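Local structure of thermoresistant glucokinase (Janibacter sp. HTCC2649, 4EUN) at residues Ser153-Gln156 / Ser157-Thr161; Gln182-Glu185 / Arg186-Trp190. The protein probably acts as a P-loop sugar kinase that transfers a phosphate from ATP to gluconate, giving 6-phosphogluconate. One frame throughout, in Å; residues are numbered along the deposited sequence.

Contact 1: residues Ser153-Gln156 / Ser157-Thr161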
ATOM      1  N   SER A 153      15.783  16.007   1.233  1.00 24.44           N
ATOM      2  CA  SER A 153      17.064  16.025   1.937  1.00 25.61           C
ATOM      3  C   SER A 153      17.432  14.658   2.508  1.00 25.03           C
ATOM      4  O   SER A 153      18.598  14.412   2.821  1.00 30.19           O
ATOM      5  CB  SER A 153      17.058  17.072   3.056  1.00 28.62           C
ATOM      6  OG  SER A 153      16.171  16.691   4.094  1.00 31.47           O
ATOM      7  N   LEU A 154      16.450  13.768   2.640  1.00 23.88           N
ATOM      8  CA  LEU A 154      16.727  12.440   3.180  1.00 23.77           C
ATOM      9  C   LEU A 154      17.423  11.542   2.174  1.00 25.23           C
ATOM     10  O   LEU A 154      17.956  10.499   2.553  1.00 26.84           O
ATOM     11  CB  LEU A 154      15.441  11.749   3.644  1.00 22.62           C
ATOM     12  CG  LEU A 154      14.864  12.102   5.008  1.00 31.96           C
ATOM     13  CD1 LEU A 154      13.581  11.315   5.236  1.00 32.72           C
ATOM     14  CD2 LEU A 154      15.866  11.798   6.102  1.00 31.39           C
ATOM     15  N   LEU A 155      17.412  11.929   0.899  1.00 25.66           N
ATOM     16  CA  LEU A 155      17.919  11.045  -0.153  1.00 24.12           C
ATOM     17  C   LEU A 155      19.367  10.636   0.066  1.00 20.88           C
ATOM     18  O   LEU A 155      19.702   9.471  -0.084  1.00 24.64           O
ATOM     19  CB  LEU A 155      17.758  11.654  -1.551  1.00 26.65           C
ATOM     20  CG  LEU A 155      18.320  10.801  -2.699  1.00 26.59           C
ATOM     21  CD1 LEU A 155      17.563   9.480  -2.840  1.00 27.48           C
ATOM     22  CD2 LEU A 155      18.287  11.556  -4.011  1.00 30.53           C
ATOM     23  N   GLN A 156      20.228  11.590   0.419  1.00 25.26           N
ATOM     24  CA  GLN A 156      21.639  11.278   0.630  1.00 29.02           C
ATOM     25  C   GLN A 156      21.836  10.175   1.664  1.00 27.61           C
ATOM     26  O   GLN A 156      22.560   9.199   1.419  1.00 27.35           O
ATOM     27  CB  GLN A 156      22.412  12.530   1.061  1.00 27.84           C
ATOM     28  CG  GLN A 156      23.865  12.260   1.420  1.00 47.92           C
ATOM     29  CD  GLN A 156      24.589  13.510   1.899  1.00 60.99           C
ATOM     30  OE1 GLN A 156      24.169  14.155   2.864  1.00 60.42           O
ATOM     31  NE2 GLN A 156      25.684  13.859   1.226  1.00 56.61           N
ATOM     32  N   SER A 157      21.177  10.326   2.814  1.00 27.30           N
ATOM     33  CA  SER A 157      21.280   9.342   3.892  1.00 30.83           C
ATOM     34  C   SER A 157      20.680   7.993   3.510  1.00 30.33           C
ATOM     35  O   SER A 157      21.185   6.944   3.917  1.00 29.02           O
ATOM     36  CB  SER A 157      20.632   9.857   5.182  1.00 28.11           C
ATOM     37  OG  SER A 157      19.231   9.993   5.052  1.00 34.37           O
ATOM     38  N   GLN A 158      19.605   8.017   2.732  1.00 22.15           N
ATOM     39  CA  GLN A 158      18.985   6.783   2.274  1.00 21.95           C
ATOM     40  C   GLN A 158      19.906   6.019   1.330  1.00 27.79           C
ATOM     41  O   GLN A 158      20.023   4.797   1.418  1.00 26.35           O
ATOM     42  CB  GLN A 158      17.630   7.082   1.614  1.00 22.69           C
ATOM     43  CG  GLN A 158      16.519   7.342   2.612  1.00 26.72           C
ATOM     44  CD  GLN A 158      15.846   6.050   3.032  1.00 29.08           C
ATOM     45  OE1 GLN A 158      15.245   5.367   2.209  1.00 28.71           O
ATOM     46  NE2 GLN A 158      15.982   5.689   4.308  1.00 30.96           N
ATOM     47  N   LEU A 159      20.573   6.739   0.432  1.00 23.12           N
ATOM     48  CA  LEU A 159      21.464   6.088  -0.518  1.00 24.47           C
ATOM     49  C   LEU A 159      22.675   5.502   0.205  1.00 25.90           C
ATOM     50  O   LEU A 159      23.260   4.523  -0.243  1.00 29.12           O
ATOM     51  CB  LEU A 159      21.896   7.060  -1.616  1.00 24.29           C
ATOM     52  CG  LEU A 159      20.763   7.533  -2.522  1.00 28.17           C
ATOM     53  CD1 LEU A 159      21.264   8.630  -3.440  1.00 38.79           C
ATOM     54  CD2 LEU A 159      20.206   6.382  -3.340  1.00 26.89           C
ATOM     55  N   ALA A 160      23.022   6.090   1.347  1.00 29.56           N
ATOM     56  CA  ALA A 160      24.084   5.537   2.185  1.00 38.44           C
ATOM     57  C   ALA A 160      23.639   4.274   2.937  1.00 38.38           C
ATOM     58  O   ALA A 160      24.454   3.403   3.231  1.00 40.49           O
ATOM     59  CB  ALA A 160      24.588   6.587   3.154  1.00 42.58           C
ATOM     60  N   THR A 161      22.345   4.181   3.236  1.00 35.75           N
ATOM     61  CA  THR A 161      21.781   3.067   4.012  1.00 34.31           C
ATOM     62  C   THR A 161      21.513   1.838   3.140  1.00 41.12           C
ATOM     63  O   THR A 161      21.555   0.698   3.611  1.00 37.92           O
ATOM     64  CB  THR A 161      20.464   3.515   4.708  1.00 36.20           C
ATOM     65  OG1 THR A 161      20.753   4.575   5.630  1.00 37.40           O
ATOM     66  CG2 THR A 161      19.792   2.363   5.454  1.00 32.33           C
TER
HETATM   67  O   HOH W   1      20.089  12.781   3.986  1.00 34.72           O

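Contact 2: residues Gln182-Glu185 / Arg186-Trp190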
ATOM      1  N   GLN A 182       8.379  -2.967 -18.167  1.00 41.03           N
ATOM      2  CA  GLN A 182       9.526  -3.844 -18.381  1.00 40.72           C
ATOM      3  C   GLN A 182      10.047  -4.411 -17.065  1.00 32.50           C
ATOM      4  O   GLN A 182      10.364  -5.598 -16.975  1.00 38.85           O
ATOM      5  CB  GLN A 182      10.658  -3.088 -19.083  1.00 46.18           C
ATOM      6  CG  GLN A 182      10.536  -3.026 -20.593  1.00 66.30           C
ATOM      7  CD  GLN A 182      11.886  -3.148 -21.277  1.00 69.40           C
ATOM      8  OE1 GLN A 182      12.931  -3.110 -20.621  1.00 60.54           O
ATOM      9  NE2 GLN A 182      11.872  -3.306 -22.595  1.00 76.87           N
ATOM     10  N   LEU A 183      10.147  -3.554 -16.053  1.00 27.12           N
ATOM     11  CA  LEU A 183      10.656  -3.973 -14.754  1.00 28.73           C
ATOM     12  C   LEU A 183       9.727  -5.005 -14.100  1.00 27.66           C
ATOM     13  O   LEU A 183      10.192  -5.982 -13.512  1.00 32.35           O
ATOM     14  CB  LEU A 183      10.855  -2.761 -13.844  1.00 29.81           C
ATOM     15  CG  LEU A 183      11.913  -1.754 -14.311  1.00 25.37           C
ATOM     16  CD1 LEU A 183      12.031  -0.593 -13.324  1.00 27.63           C
ATOM     17  CD2 LEU A 183      13.260  -2.437 -14.487  1.00 30.35           C
ATOM     18  N   ILE A 184       8.423  -4.786 -14.218  1.00 30.77           N
ATOM     19  CA  ILE A 184       7.434  -5.723 -13.673  1.00 30.77           C
ATOM     20  C   ILE A 184       7.527  -7.095 -14.354  1.00 32.77           C
ATOM     21  O   ILE A 184       7.493  -8.132 -13.685  1.00 37.20           O
ATOM     22  CB  ILE A 184       6.008  -5.156 -13.800  1.00 30.83           C
ATOM     23  CG1 ILE A 184       5.821  -3.989 -12.827  1.00 32.86           C
ATOM     24  CG2 ILE A 184       4.971  -6.235 -13.522  1.00 31.20           C
ATOM     25  CD1 ILE A 184       4.687  -3.052 -13.187  1.00 32.84           C
ATOM     26  N   GLU A 185       7.656  -7.097 -15.678  1.00 33.29           N
ATOM     27  CA  GLU A 185       7.832  -8.333 -16.430  1.00 39.66           C
ATOM     28  C   GLU A 185       9.120  -9.028 -16.020  1.00 36.28           C
ATOM     29  O   GLU A 185       9.152 -10.248 -15.866  1.00 39.46           O
ATOM     30  CB  GLU A 185       7.845  -8.050 -17.933  1.00 47.38           C
ATOM     31  CG  GLU A 185       6.536  -8.357 -18.635  1.00 66.64           C
ATOM     32  CD  GLU A 185       6.324  -9.846 -18.870  1.00 77.30           C
ATOM     33  OE1 GLU A 185       6.758 -10.347 -19.932  1.00 82.94           O
ATOM     34  OE2 GLU A 185       5.723 -10.512 -17.997  1.00 68.32           O
ATOM     35  N   ARG A 186      10.174  -8.238 -15.839  1.00 36.19           N
ATOM     36  CA  ARG A 186      11.470  -8.754 -15.413  1.00 32.81           C
ATOM     37  C   ARG A 186      11.363  -9.403 -14.032  1.00 30.99           C
ATOM     38  O   ARG A 186      11.850 -10.517 -13.820  1.00 34.45           O
ATOM     39  CB  ARG A 186      12.497  -7.617 -15.400  1.00 38.36           C
ATOM     40  CG  ARG A 186      13.887  -8.008 -14.945  1.00 48.56           C
ATOM     41  CD  ARG A 186      14.871  -6.864 -15.175  1.00 49.39           C
ATOM     42  NE  ARG A 186      15.975  -6.887 -14.217  1.00 53.91           N
ATOM     43  CZ  ARG A 186      17.029  -7.691 -14.310  1.00 56.93           C
ATOM     44  NH1 ARG A 186      17.126  -8.547 -15.319  1.00 59.45           N
ATOM     45  NH2 ARG A 186      17.985  -7.643 -13.390  1.00 50.86           N
ATOM     46  N   ALA A 187      10.713  -8.703 -13.107  1.00 28.09           N
ATOM     47  CA  ALA A 187      10.465  -9.216 -11.759  1.00 27.98           C
ATOM     48  C   ALA A 187       9.652 -10.504 -11.774  1.00 30.35           C
ATOM     49  O   ALA A 187       9.990 -11.463 -11.078  1.00 33.82           O
ATOM     50  CB  ALA A 187       9.747  -8.164 -10.911  1.00 26.51           C
ATOM     51  N   LEU A 188       8.568 -10.510 -12.550  1.00 33.03           N
ATOM     52  CA  LEU A 188       7.671 -11.658 -12.624  1.00 35.82           C
ATOM     53  C   LEU A 188       8.383 -12.889 -13.179  1.00 34.56           C
ATOM     54  O   LEU A 188       8.172 -14.008 -12.704  1.00 36.56           O
ATOM     55  CB  LEU A 188       6.444 -11.324 -13.485  1.00 39.56           C
ATOM     56  CG  LEU A 188       5.398 -10.391 -12.868  1.00 40.50           C
ATOM     57  CD1 LEU A 188       4.349  -9.971 -13.889  1.00 42.47           C
ATOM     58  CD2 LEU A 188       4.739 -11.065 -11.681  1.00 39.81           C
ATOM     59  N   THR A 189       9.230 -12.678 -14.184  1.00 39.45           N
ATOM     60  CA  THR A 189       9.995 -13.771 -14.774  1.00 43.98           C
ATOM     61  C   THR A 189      10.943 -14.353 -13.734  1.00 37.00           C
ATOM     62  O   THR A 189      11.050 -15.570 -13.584  1.00 39.99           O
ATOM     63  CB  THR A 189      10.803 -13.307 -16.008  1.00 41.76           C
ATOM     64  OG1 THR A 189       9.907 -12.879 -17.041  1.00 49.78           O
ATOM     65  CG2 THR A 189      11.656 -14.442 -16.542  1.00 44.34           C
ATOM     66  N   TRP A 190      11.624 -13.477 -13.004  1.00 35.44           N
ATOM     67  CA  TRP A 190      12.565 -13.927 -11.997  1.00 35.42           C
ATOM     68  C   TRP A 190      11.885 -14.607 -10.798  1.00 31.97           C
ATOM     69  O   TRP A 190      12.304 -15.684 -10.372  1.00 37.04           O
ATOM     70  CB  TRP A 190      13.448 -12.771 -11.528  1.00 34.83           C
ATOM     71  CG  TRP A 190      14.416 -13.217 -10.505  1.00 33.42           C
ATOM     72  CD1 TRP A 190      15.523 -13.991 -10.708  1.00 36.60           C
ATOM     73  CD2 TRP A 190      14.358 -12.951  -9.104  1.00 28.73           C
ATOM     74  NE1 TRP A 190      16.161 -14.215  -9.513  1.00 37.31           N
ATOM     75  CE2 TRP A 190      15.471 -13.584  -8.514  1.00 31.75           C
ATOM     76  CE3 TRP A 190      13.476 -12.237  -8.289  1.00 27.19           C
ATOM     77  CZ2 TRP A 190      15.722 -13.521  -7.141  1.00 33.75           C
ATOM     78  CZ3 TRP A 190      13.728 -12.170  -6.932  1.00 30.80           C
ATOM     79  CH2 TRP A 190      14.838 -12.813  -6.370  1.00 34.64           C
TER

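Contact 1: residues Ser153-Gln156 / Ser157-Thr161
Ser157 turns its hydroxyl back against the carbonyl of Leu154, one turn earlier in the chain. OG donates to Leu154 O at 2.9 Å. With chi1 at 67°, OG sits between its own backbone N and carbonyl carbon, and this brings it to the preceding turn. The same oxygen accepts Gln158 N at 3.0 Å, so two donors grip Leu154 O. They arrive differently. The amide comes almost in line with the C=O bond, whereas the hydroxyl makes a C=O...OG angle of 128° and is tilted out of the carbonyl plane. Ser157 N donates a hydrogen bond to a water, 2.9 Å from Ser157 N to the water oxygen.

Leu155 supplies the apolar part. Its CG lies anti to the backbone N (chi1 178°), which sends the branch along the helix to Leu159. The two side chains cross at a slant. Leu155 CG is 3.7 Å from Leu159 CD1, and Leu155 CD1 is 3.8 Å from Leu159 CG. Leu159 N donates to Leu155 O at 2.9 Å. Gln156 lays its CB and CG against Ser157 N, and its exposed side chain then runs on extended. Its backbone reaches the next turn, as Gln156 O accepts Ala160 N at 3.1 Å. Thr161 OG1 donates to Ser157 O at 3.0 Å. Both hydroxyls thus bond back to helix carbonyls, from i to i-3 at Ser157 and from i to i-4 at Thr161.

This is the short helix 155-161. Leu155 and Gln158 touch Val37, a loop residue within the span of the probable P-loop. Leu155 also rests on Ile138 and Lys139 of helix 135-142, and Leu159 on Ala135 of the same helix. Gln158 OE1 accepts Ala110 N, and Gln158 and Thr161 both touch Arg83 of helix 80-99.

Contact 2: residues Gln182-Glu185 / Arg186-Trp190
Leu188 lays its CD1 methyl beside the CG2 branch of Ile184, one helical turn earlier, at 3.8 Å from Leu188 CD1 to Ile184 CG2. The two side chains run side by side and point the same way. CG of Leu188 stands anti to its own carbonyl carbon (chi1 -74°), which turns the leucine branch back toward the isoleucine. Leu188 CG lies 3.2 Å from Ile184 O, the oxygen that also accepts Leu188 N at 2.8 Å.

Glu185 and Thr189 form the next pair along the helix. Glu185 O accepts Thr189 N at 3.0 Å and Thr189 OG1, also at 3.0 Å. The two donors come from opposite faces of the carbonyl plane, and OG1 is tilted 33° from it. OG1 lies anti to the carbonyl carbon of Thr189, on the side facing the previous turn. The hydroxyl thus spends its hydrogen inside the helix. This is the i to i-4 bond by which a helical threonine can satisfy its own hydroxyl.

Arg186 N donates to Gln182 O at 2.9 Å, and Ala187 N to Leu183 O at 2.8 Å. The Arg186 side chain leaves this ladder. Its NH2 hydrogen-bonds to Val173 O, on strand 171-175, and so links the helix to the sheet.

The contact lies within helix 180-191, which packs against the parallel sheet and helix 42-53. Leu183 touches Leu131 and Ala187 touches Leu129, both of strand 127-132. Ile184 touches Ile45 and Leu188 touches Thr53, both of helix 42-53. Trp190 touches Ile172 of strand 171-175 and Leu129 of strand 127-132.

In the fold
Both contacts are local. Each ties one turn of a helix to the next, and neither closes a long loop. From the N terminus, the chain first builds strand 31-35, helix 42-53 and most of the parallel sheet, then reaches contact 1 in helix 155-161. It then passes through strand 171-175, an outermost strand of this chain's sheet, and enters helix 180-191, the site of contact 2. The two contacts follow in series, without nesting or crossing. Their centres are 26 Å apart, and their nearest atoms about 15 Å. Contact 1 belongs to the region with helices 80-99 and 135-142. Contact 2 lies in the helix that packs on the sheet and on helix 42-53, whose start belongs to the probable P-loop.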